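Long-range contact in periplasmic binding protein (Veillonella parvula, PDB 4MO9), which probably binds a solute, perhaps an iron-siderophore complex, in the periplasm for delivery to an ABC importer: residues A[87-92]-A[355-360]. Numbering follows the deposited sequence.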
ATOM      1  N   ALA A  87     -16.744  -2.177  12.002  1.00 43.14           N
ATOM      2  CA  ALA A  87     -18.183  -1.961  11.898  1.00 45.42           C
ATOM      3  C   ALA A  87     -18.835  -3.140  11.186  1.00 45.38           C
ATOM      4  O   ALA A  87     -19.913  -3.595  11.578  1.00 46.15           O
ATOM      5  CB  ALA A  87     -18.481  -0.666  11.159  1.00 43.40           C
ATOM      6  N   GLU A  88     -18.171  -3.635  10.147  1.00 43.69           N
ATOM      7  CA  GLU A  88     -18.736  -4.703   9.328  1.00 47.28           C
ATOM      8  C   GLU A  88     -18.323  -6.093   9.814  1.00 45.81           C
ATOM      9  O   GLU A  88     -18.989  -7.085   9.513  1.00 47.81           O
ATOM     10  CB  GLU A  88     -18.367  -4.491   7.853  1.00 48.04           C
ATOM     11  CG  GLU A  88     -18.718  -3.079   7.362  1.00 54.56           C
ATOM     12  CD  GLU A  88     -18.644  -2.919   5.853  1.00 55.28           C
ATOM     13  OE1 GLU A  88     -18.011  -3.769   5.185  1.00 53.11           O
ATOM     14  OE2 GLU A  88     -19.227  -1.934   5.339  1.00 54.91           O
HETATM   15  N   MSE A  89     -17.228  -6.153  10.571  1.00 42.18           N
HETATM   16  CA  MSE A  89     -16.708  -7.412  11.103  1.00 40.50           C
HETATM   17  C   MSE A  89     -16.255  -7.196  12.551  1.00 39.33           C
HETATM   18  O   MSE A  89     -15.060  -7.161  12.829  1.00 36.26           O
HETATM   19  CB  MSE A  89     -15.531  -7.890  10.243  1.00 38.12           C
HETATM   20  CG  MSE A  89     -14.975  -9.240  10.630  1.00 38.32           C
HETATM   21 SE   MSE A  89     -13.641  -9.812   9.339  0.61 41.81          SE
HETATM   22  CE  MSE A  89     -14.914 -10.371   7.947  1.00 39.12           C
ATOM     23  N   PRO A  90     -17.214  -7.027  13.478  1.00 42.15           N
ATOM     24  CA  PRO A  90     -16.889  -6.639  14.861  1.00 43.34           C
ATOM     25  C   PRO A  90     -15.976  -7.619  15.596  1.00 43.99           C
ATOM     26  O   PRO A  90     -15.328  -7.231  16.570  1.00 45.05           O
ATOM     27  CB  PRO A  90     -18.262  -6.562  15.549  1.00 47.15           C
ATOM     28  CG  PRO A  90     -19.207  -7.322  14.644  1.00 49.41           C
ATOM     29  CD  PRO A  90     -18.667  -7.128  13.256  1.00 46.48           C
ATOM     30  N   GLU A  91     -15.908  -8.860  15.129  1.00 43.59           N
ATOM     31  CA  GLU A  91     -15.066  -9.854  15.787  1.00 48.07           C
ATOM     32  C   GLU A  91     -13.589  -9.491  15.714  1.00 42.18           C
ATOM     33  O   GLU A  91     -12.780 -10.020  16.476  1.00 39.23           O
ATOM     34  CB  GLU A  91     -15.287 -11.234  15.171  1.00 54.35           C
ATOM     35  CG  GLU A  91     -16.669 -11.806  15.391  1.00 66.29           C
ATOM     36  CD  GLU A  91     -16.886 -13.074  14.593  1.00 76.21           C
ATOM     37  OE1 GLU A  91     -16.989 -12.978  13.348  1.00 78.43           O
ATOM     38  OE2 GLU A  91     -16.938 -14.164  15.208  1.00 80.92           O
ATOM     39  N   LEU A  92     -13.237  -8.598  14.794  1.00 39.13           N
ATOM     40  CA  LEU A  92     -11.844  -8.186  14.639  1.00 39.34           C
ATOM     41  C   LEU A  92     -11.337  -7.483  15.898  1.00 41.01           C
ATOM     42  O   LEU A  92     -10.162  -7.609  16.263  1.00 40.74           O
ATOM     43  CB  LEU A  92     -11.681  -7.257  13.428  1.00 36.76           C
ATOM     44  CG  LEU A  92     -11.763  -7.868  12.029  1.00 38.67           C
ATOM     45  CD1 LEU A  92     -11.596  -6.781  10.972  1.00 37.50           C
ATOM     46  CD2 LEU A  92     -10.696  -8.954  11.843  1.00 37.91           C
ATOM     47  N   PHE A 355     -13.158  -9.999  -3.613  1.00 33.32           N
ATOM     48  CA  PHE A 355     -12.373 -10.741  -2.608  1.00 34.36           C
ATOM     49  C   PHE A 355     -12.575 -10.333  -1.148  1.00 35.89           C
ATOM     50  O   PHE A 355     -12.507 -11.180  -0.255  1.00 33.71           O
ATOM     51  CB  PHE A 355     -10.881 -10.632  -2.921  1.00 30.31           C
ATOM     52  CG  PHE A 355     -10.516 -11.103  -4.295  1.00 32.47           C
ATOM     53  CD1 PHE A 355     -10.767 -12.413  -4.682  1.00 31.06           C
ATOM     54  CD2 PHE A 355      -9.905 -10.239  -5.198  1.00 33.80           C
ATOM     55  CE1 PHE A 355     -10.427 -12.854  -5.952  1.00 30.94           C
ATOM     56  CE2 PHE A 355      -9.556 -10.681  -6.472  1.00 34.25           C
ATOM     57  CZ  PHE A 355      -9.820 -11.988  -6.845  1.00 29.64           C
ATOM     58  N   LEU A 356     -12.803  -9.044  -0.901  1.00 32.96           N
ATOM     59  CA  LEU A 356     -12.811  -8.543   0.474  1.00 31.10           C
ATOM     60  C   LEU A 356     -14.182  -8.640   1.153  1.00 32.12           C
ATOM     61  O   LEU A 356     -15.222  -8.449   0.522  1.00 33.64           O
ATOM     62  CB  LEU A 356     -12.254  -7.112   0.538  1.00 29.43           C
ATOM     63  CG  LEU A 356     -10.755  -7.003   0.238  1.00 28.78           C
ATOM     64  CD1 LEU A 356     -10.279  -5.542   0.197  1.00 30.02           C
ATOM     65  CD2 LEU A 356      -9.944  -7.784   1.263  1.00 28.73           C
ATOM     66  N   PRO A 357     -14.182  -8.960   2.452  1.00 31.37           N
ATOM     67  CA  PRO A 357     -15.415  -9.010   3.239  1.00 33.30           C
ATOM     68  C   PRO A 357     -15.854  -7.617   3.707  1.00 35.20           C
ATOM     69  O   PRO A 357     -16.805  -7.514   4.486  1.00 40.61           O
ATOM     70  CB  PRO A 357     -15.012  -9.850   4.447  1.00 31.92           C
ATOM     71  CG  PRO A 357     -13.561  -9.546   4.642  1.00 30.63           C
ATOM     72  CD  PRO A 357     -12.995  -9.325   3.252  1.00 31.28           C
ATOM     73  N   PHE A 358     -15.171  -6.576   3.252  1.00 32.86           N
ATOM     74  CA  PHE A 358     -15.509  -5.204   3.640  1.00 36.41           C
ATOM     75  C   PHE A 358     -16.091  -4.470   2.432  1.00 37.56           C
ATOM     76  O   PHE A 358     -15.624  -4.676   1.307  1.00 39.19           O
ATOM     77  CB  PHE A 358     -14.258  -4.473   4.149  1.00 35.40           C
ATOM     78  CG  PHE A 358     -13.434  -5.285   5.126  1.00 37.22           C
ATOM     79  CD1 PHE A 358     -13.937  -5.610   6.378  1.00 36.84           C
ATOM     80  CD2 PHE A 358     -12.156  -5.708   4.791  1.00 36.99           C
ATOM     81  CE1 PHE A 358     -13.182  -6.359   7.277  1.00 37.54           C
ATOM     82  CE2 PHE A 358     -11.393  -6.456   5.678  1.00 37.20           C
ATOM     83  CZ  PHE A 358     -11.909  -6.783   6.926  1.00 38.78           C
ATOM     84  N   SER A 359     -17.100  -3.628   2.644  1.00 36.46           N
ATOM     85  CA  SER A 359     -17.730  -2.930   1.526  1.00 37.53           C
ATOM     86  C   SER A 359     -16.829  -1.823   0.984  1.00 38.98           C
ATOM     87  O   SER A 359     -16.132  -1.133   1.740  1.00 37.85           O
ATOM     88  CB  SER A 359     -19.076  -2.335   1.942  1.00 40.77           C
ATOM     89  OG  SER A 359     -18.900  -1.361   2.959  1.00 40.15           O
ATOM     90  N   TYR A 360     -16.833  -1.659  -0.333  1.00 38.86           N
ATOM     91  CA  TYR A 360     -16.083  -0.576  -0.942  1.00 37.95           C
ATOM     92  C   TYR A 360     -16.821   0.751  -0.769  1.00 38.03           C
ATOM     93  O   TYR A 360     -18.042   0.799  -0.919  1.00 36.35           O
ATOM     94  CB  TYR A 360     -15.857  -0.852  -2.429  1.00 37.82           C
ATOM     95  CG  TYR A 360     -15.122   0.269  -3.128  1.00 37.71           C
ATOM     96  CD1 TYR A 360     -13.766   0.471  -2.915  1.00 37.08           C
ATOM     97  CD2 TYR A 360     -15.789   1.128  -3.991  1.00 42.34           C
ATOM     98  CE1 TYR A 360     -13.085   1.495  -3.545  1.00 37.24           C
ATOM     99  CE2 TYR A 360     -15.121   2.157  -4.628  1.00 45.57           C
ATOM    100  CZ  TYR A 360     -13.768   2.334  -4.403  1.00 46.23           C
ATOM    101  OH  TYR A 360     -13.105   3.367  -5.038  1.00 49.76           O
TER
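Glu88 reaches across to Ser359 with both carboxylate oxygens, each taking a different donor. OE1 accepts the backbone N-H of Ser359 through its syn lone pair, with Glu88 OE1 and Ser359 N 2.7 Å apart and an N-H...O angle of 161°. Glu88 OE2 receives the hydroxyl of the same residue, 2.5 Å from Ser359 OG, a very short bond whose exact length is doubtful. The serine hydroxyl sits between its own backbone N and carbonyl carbon (chi1 63°), which lets one residue offer both donors to a single carboxylate.

Beside this polar grip, Met89, modelled as selenomethionine, carries much of the apolar contact. Its CG is anti to the backbone N (chi1 -176°), and the chain then bends at chi3, with Met89 CE 3.5 Å from Pro357 CB. The Met89 and Phe358 side chains cross at about a right angle; Met89 SE approaches the ring obliquely, 4.0 Å from Phe358 CE1, a Met-aromatic contact. Leu92 meets the phenyl tip to tip, with CD1 near CE1 and CZ, while Pro357 CG lies over the centre of one ring face. Phe85 stacks on Phe358, and Phe52 and Ser56 of helix 52-59 also touch it.

The contact thus joins the end of helix 79-88 and the following 3-10 turn to the loop leading to strand 365-367 of the five-stranded sheet, fastening a C-terminal part of the chain to the N-terminal lobe of this two-lobed protein. His84 NE2 hydrogen-bonds to Ser359 O, so the serine is held through N, OG and O; the N-H and hydroxyl donated to Glu88 would be expected to favour its ionised form.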